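Local coordinates for purine nucleoside phosphorylase (Schistosoma mansoni, PDB 5KO5), which catalyses the reversible phosphorolysis of purine nucleosides such as inosine and guanosine to the free base and ribose 1-phosphate, probably within purine salvage, at the interface of chains A and B. Numbering follows the deposited sequence. Chains: chain A/B, Purine nucleoside phosphorylase.

Contact 1: the interface of chains A and B. Residues chain A 145, 150; chain B 89-90, 141, 146, 196, 198.
A:Leu145 plugs its isobutyl group into a hollow of B:Met89, B:Pro141, B:Phe196 and B:Gly198, and this apolar fit dominates the contact. Its two methyls divide the work. CD1 lies 3.7 Å from CB of B:Met89 and 3.8 Å from CB of B:Pro141, while CD2 sits 3.8 Å from CA of B:Gly198. The leucine and the methionine cross at about a right angle. The thioether SD of B:Met89 lies 3.9 Å from CD1 of A:Leu145, and the bend at its last torsion (chi3 67°) brings the terminal methyl CE to the same CD1, at 4.1 Å; an unbranched, flexible residue suits such wrapping. B:Pro141 offers a rigid ring, whose CG also rests over one face of the B:Phe196 ring near its rim. The phenylalanine thus backs the proline and adds its own CZ at the margin, 4.1 Å from CD1 of A:Leu145. Glycine suits its place because it has no side chain to keep CD2 away from the backbone.

Contacts of carbon with polar groups frame this core. The amide nitrogen ND2 of B:Asn146 lies 3.7 Å from CB of A:Leu145, packing beside the root of the side chain. Farther along, CA of A:Val150 approaches the backbone O of B:Tyr90 at 3.4 Å, with CG1 nearby.

Burying a loop leucine in the neighbouring subunit likely fixes how the two subunits sit in the trimer.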
# COMPACT_ATOMS: atom_id res chain seq x y z
N LEU A 145 -0.75 4.09 -2.51
CA LEU A 145 -0.31 5.42 -2.07
C LEU A 145 1.18 5.50 -1.77
O LEU A 145 1.63 6.48 -1.18
CB LEU A 145 -1.16 6.06 -0.96
CG LEU A 145 -2.21 7.04 -1.45
CD1 LEU A 145 -3.06 7.51 -0.27
CD2 LEU A 145 -1.57 8.23 -2.16
N VAL A 150 4.64 10.01 -5.64
CA VAL A 150 3.87 10.74 -4.65
C VAL A 150 4.70 11.87 -4.09
O VAL A 150 5.86 11.67 -3.69
CB VAL A 150 3.38 9.79 -3.54
CG1 VAL A 150 2.82 10.61 -2.36
CG2 VAL A 150 2.31 8.87 -4.05
N MET B 89 -4.13 13.03 -2.38
CA MET B 89 -3.09 12.37 -1.59
C MET B 89 -1.82 12.12 -2.40
O MET B 89 -0.73 12.07 -1.81
CB MET B 89 -3.65 11.12 -0.89
CG MET B 89 -4.81 11.52 0.04
SD MET B 89 -5.13 10.40 1.42
CE MET B 89 -3.64 10.62 2.39
N TYR B 90 -1.92 12.03 -3.73
CA TYR B 90 -0.69 11.88 -4.52
C TYR B 90 0.20 13.10 -4.44
O TYR B 90 1.36 13.02 -4.85
CB TYR B 90 -0.99 11.52 -5.99
CG TYR B 90 -1.91 12.48 -6.70
CD1 TYR B 90 -1.49 13.77 -7.03
CD2 TYR B 90 -3.20 12.11 -7.04
CE1 TYR B 90 -2.34 14.66 -7.66
CE2 TYR B 90 -4.05 12.99 -7.67
CZ TYR B 90 -3.62 14.26 -7.98
OH TYR B 90 -4.48 15.13 -8.60
N PRO B 141 -5.00 1.91 -1.10
CA PRO B 141 -4.22 2.50 0.01
C PRO B 141 -4.68 1.99 1.37
O PRO B 141 -3.84 1.69 2.23
CB PRO B 141 -4.43 4.01 -0.18
CG PRO B 141 -4.64 4.15 -1.70
CD PRO B 141 -5.54 2.96 -1.99
N ASN B 146 -2.19 2.62 4.20
CA ASN B 146 -2.27 4.05 3.93
C ASN B 146 -3.71 4.57 3.97
O ASN B 146 -4.03 5.57 3.34
CB ASN B 146 -1.58 4.40 2.62
CG ASN B 146 -0.07 4.51 2.76
OD1 ASN B 146 0.45 4.82 3.84
ND2 ASN B 146 0.64 4.26 1.67
N PHE B 196 -9.58 2.90 -5.86
CA PHE B 196 -8.70 4.02 -5.53
C PHE B 196 -7.26 3.60 -5.81
O PHE B 196 -6.71 2.74 -5.12
CB PHE B 196 -8.91 4.41 -4.07
CG PHE B 196 -8.05 5.55 -3.57
CD1 PHE B 196 -7.48 6.50 -4.43
CD2 PHE B 196 -7.80 5.67 -2.20
CE1 PHE B 196 -6.69 7.53 -3.93
CE2 PHE B 196 -7.00 6.71 -1.70
CZ PHE B 196 -6.46 7.66 -2.57
N GLY B 198 -3.70 5.20 -5.66
CA GLY B 198 -3.06 6.36 -5.06
C GLY B 198 -2.48 7.32 -6.09
O GLY B 198 -2.48 8.53 -5.88

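Contact 2: the interface of chains A and B. Residues chain A 213-214; chain B 210, 213-214.
Chi1 of -64° turns CG of A:Leu214 away from its own carbonyl carbon, and chi1 of 177° sets CG of B:Met210 opposite its backbone N; the two side chains meet at a slant across the subunit boundary. CD1 of the leucine touches the thioether SD of the methionine at 3.6 Å. The other methyl, CD2, packs against CG of B:Met210 at 3.8 Å, and it also meets CD2 of B:Leu214 at 3.7 Å. The two leucines cross at about a right angle, methyl against methyl. A branched residue suits A:Leu214, since it can serve two apolar neighbours at once, and the soft, polarisable sulfur of methionine adapts readily to a methyl surface.

A lysine borders this greasy patch. B:Lys213 is extended beyond CG, laying its CD 4.0 Å from the backbone O of A:Lys213 and bringing its terminal amino group, NZ, toward the end of the other chain's helix. NZ lies 2.6 Å from water 1, which in turn sits near the backbone O of A:Leu214. That second leg is unusually short, and the bridge is best treated as doubtful.

Both chains use the same stretch, the C-terminal end of helix 205-213 and the leucine just beyond it. Like groups meeting in this way suggest a place close to the axis of the trimer, where helix ends of neighbouring subunits converge.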
# COMPACT_ATOMS: atom_id res chain seq x y z
N LYS A 213 -3.57 -15.62 -10.17
CA LYS A 213 -4.94 -15.29 -10.55
C LYS A 213 -5.05 -13.91 -11.19
O LYS A 213 -5.97 -13.67 -11.98
CB LYS A 213 -5.85 -15.37 -9.33
CG LYS A 213 -5.96 -16.77 -8.75
CD LYS A 213 -6.66 -16.80 -7.41
CE LYS A 213 -6.65 -18.22 -6.88
NZ LYS A 213 -6.90 -18.27 -5.42
N LEU A 214 -4.14 -13.01 -10.86
CA LEU A 214 -4.21 -11.63 -11.33
C LEU A 214 -3.43 -11.38 -12.61
O LEU A 214 -3.24 -10.22 -12.99
CB LEU A 214 -3.75 -10.67 -10.23
CG LEU A 214 -4.68 -10.71 -9.02
CD1 LEU A 214 -4.26 -9.69 -7.99
CD2 LEU A 214 -6.11 -10.47 -9.50
N MET B 210 -6.07 -6.13 -14.29
CA MET B 210 -6.29 -6.71 -12.97
C MET B 210 -7.58 -6.19 -12.36
O MET B 210 -8.38 -6.97 -11.81
CB MET B 210 -5.11 -6.38 -12.07
CG MET B 210 -5.31 -6.89 -10.66
SD MET B 210 -3.97 -6.42 -9.56
CE MET B 210 -4.26 -4.67 -9.41
N LYS B 213 -10.58 -7.96 -13.59
CA LYS B 213 -10.76 -9.27 -12.96
C LYS B 213 -11.29 -9.15 -11.54
O LYS B 213 -11.95 -10.07 -11.04
CB LYS B 213 -9.44 -10.03 -12.95
CG LYS B 213 -8.95 -10.37 -14.34
CD LYS B 213 -7.53 -10.90 -14.35
CE LYS B 213 -7.09 -11.15 -15.78
NZ LYS B 213 -5.62 -11.24 -15.91
N LEU B 214 -11.03 -8.03 -10.87
CA LEU B 214 -11.40 -7.85 -9.47
C LEU B 214 -12.75 -7.18 -9.28
O LEU B 214 -13.08 -6.80 -8.15
CB LEU B 214 -10.31 -7.08 -8.73
CG LEU B 214 -9.00 -7.85 -8.68
CD1 LEU B 214 -7.97 -7.11 -7.86
CD2 LEU B 214 -9.27 -9.24 -8.11
O HOH W 1 -4.74 -9.22 -14.59

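Contact 3: the interface of chains A and B. Residues chain A 160-162; chain B 90, 200, 202, 221, 259.
The backbone N of B:Tyr202 donates a hydrogen bond to the carbonyl O of A:Pro162, 3.0 Å long and fairly straight (153° at the hydrogen), arriving nearly along the C=O axis. Water 2 adds a second link, lying 2.8 Å from O of A:Phe161 and 2.9 Å from the backbone N of B:His259. Together they hold the backbone at A:Phe161 and at the proline that follows it.

That benzyl group is thrust into the neighbouring subunit. One edge meets the face of the B:Tyr90 ring, the planes standing 84° apart, with CE1 of the phenylalanine 3.4 Å from CZ of the tyrosine. On its other side CE2 lies over the centre of one face of the B:His259 imidazole, 3.7 Å from CE1 of the histidine, the two rings being tilted to each other. The O of B:Pro200 lies in the ring plane at the edge, 3.4 Å from CD1 of A:Phe161, and CE2 of B:Tyr202 packs against CB. The thioether of B:Met221 lies beside CD1. A flat aromatic suits this slot because it can present an edge to the tyrosine face and to a carbonyl while packing obliquely over the imidazole.

CG of A:Arg160, anti to the backbone N (chi1 169°), covers the centre of one phenylalanine face; bends at chi2 and chi3 then lead NH1 to 3.5 Å from CG of B:Pro200.

In trimeric purine nucleoside phosphorylases such a phenylalanine closes the nucleoside site of the adjacent subunit; here it joins B:Tyr202 and B:Met221, which also line the cytosine pocket.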
# COMPACT_ATOMS: atom_id res chain seq x y z
N ARG A 160 2.50 15.91 -14.27
CA ARG A 160 1.91 15.47 -13.01
C ARG A 160 1.39 14.03 -13.10
O ARG A 160 1.54 13.25 -12.15
CB ARG A 160 0.80 16.45 -12.62
CG ARG A 160 -0.09 15.99 -11.45
CD ARG A 160 0.57 16.15 -10.06
NE ARG A 160 1.60 15.15 -9.78
CZ ARG A 160 2.20 15.02 -8.61
NH1 ARG A 160 3.14 14.10 -8.43
NH2 ARG A 160 1.91 15.86 -7.62
N PHE A 161 0.76 13.67 -14.22
CA PHE A 161 0.11 12.37 -14.37
C PHE A 161 0.70 11.64 -15.57
O PHE A 161 0.14 11.69 -16.66
CB PHE A 161 -1.40 12.54 -14.60
CG PHE A 161 -2.09 13.37 -13.55
CD1 PHE A 161 -2.31 12.86 -12.27
CD2 PHE A 161 -2.53 14.65 -13.84
CE1 PHE A 161 -2.96 13.60 -11.31
CE2 PHE A 161 -3.19 15.41 -12.86
CZ PHE A 161 -3.40 14.89 -11.61
N PRO A 162 1.80 10.91 -15.40
CA PRO A 162 2.35 10.19 -16.56
C PRO A 162 1.50 8.99 -16.92
O PRO A 162 0.95 8.30 -16.05
CB PRO A 162 3.73 9.72 -16.08
CG PRO A 162 3.97 10.37 -14.78
CD PRO A 162 2.67 10.84 -14.22
N TYR B 90 -1.92 12.03 -3.73
CA TYR B 90 -0.69 11.88 -4.52
C TYR B 90 0.20 13.10 -4.44
O TYR B 90 1.36 13.02 -4.85
CB TYR B 90 -0.99 11.52 -5.99
CG TYR B 90 -1.91 12.48 -6.70
CD1 TYR B 90 -1.49 13.77 -7.03
CD2 TYR B 90 -3.20 12.11 -7.04
CE1 TYR B 90 -2.34 14.66 -7.66
CE2 TYR B 90 -4.05 12.99 -7.67
CZ TYR B 90 -3.62 14.26 -7.98
OH TYR B 90 -4.48 15.13 -8.60
N PRO B 200 0.50 9.16 -8.67
CA PRO B 200 -0.21 9.93 -9.71
C PRO B 200 -0.02 9.38 -11.12
O PRO B 200 -0.51 10.00 -12.07
CB PRO B 200 0.45 11.30 -9.61
CG PRO B 200 1.90 10.95 -9.24
CD PRO B 200 1.79 9.76 -8.30
N TYR B 202 -1.14 7.27 -14.14
CA TYR B 202 -2.37 6.60 -14.54
C TYR B 202 -2.23 5.10 -14.37
O TYR B 202 -1.12 4.55 -14.39
CB TYR B 202 -2.71 6.94 -16.00
CG TYR B 202 -3.22 8.35 -16.16
CD1 TYR B 202 -4.41 8.74 -15.55
CD2 TYR B 202 -2.53 9.30 -16.91
CE1 TYR B 202 -4.89 10.03 -15.69
CE2 TYR B 202 -3.01 10.60 -17.05
CZ TYR B 202 -4.18 10.95 -16.43
OH TYR B 202 -4.67 12.24 -16.56
N MET B 221 -7.95 8.56 -8.63
CA MET B 221 -6.91 8.91 -7.67
C MET B 221 -7.42 9.77 -6.52
O MET B 221 -6.63 10.44 -5.85
CB MET B 221 -5.73 9.60 -8.35
CG MET B 221 -5.16 8.86 -9.54
SD MET B 221 -3.89 9.86 -10.33
CE MET B 221 -3.67 8.91 -11.84
N HIS B 259 -3.78 13.72 -19.48
CA HIS B 259 -4.55 14.67 -18.68
C HIS B 259 -5.25 15.71 -19.56
O HIS B 259 -6.34 16.19 -19.21
CB HIS B 259 -3.68 15.34 -17.61
CG HIS B 259 -4.46 16.14 -16.61
ND1 HIS B 259 -5.44 15.59 -15.81
CD2 HIS B 259 -4.42 17.46 -16.29
CE1 HIS B 259 -5.96 16.52 -15.04
NE2 HIS B 259 -5.36 17.67 -15.32
O HOH W 2 -1.02 13.33 -18.64

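Contacts 1 and 3 are near neighbours, the centres of their C-alpha atoms about 11 Å apart, and they share B:Tyr90, whose backbone serves contact 1 and whose ring serves contact 3. The end of strand 189-196 and the loop after it, which carries B:Gly198, B:Pro200 and B:Tyr202, run between them. Contact 2 lies about 20 Å from contact 1 and 22 Å from contact 3, on the helix 205-213 that follows this loop. Packing at contact 1 may therefore steady the active-site wall at contact 3, while contact 2 braces the subunits at a separate point. Repeated around the trimer, this arrangement would couple assembly to a complete nucleoside site.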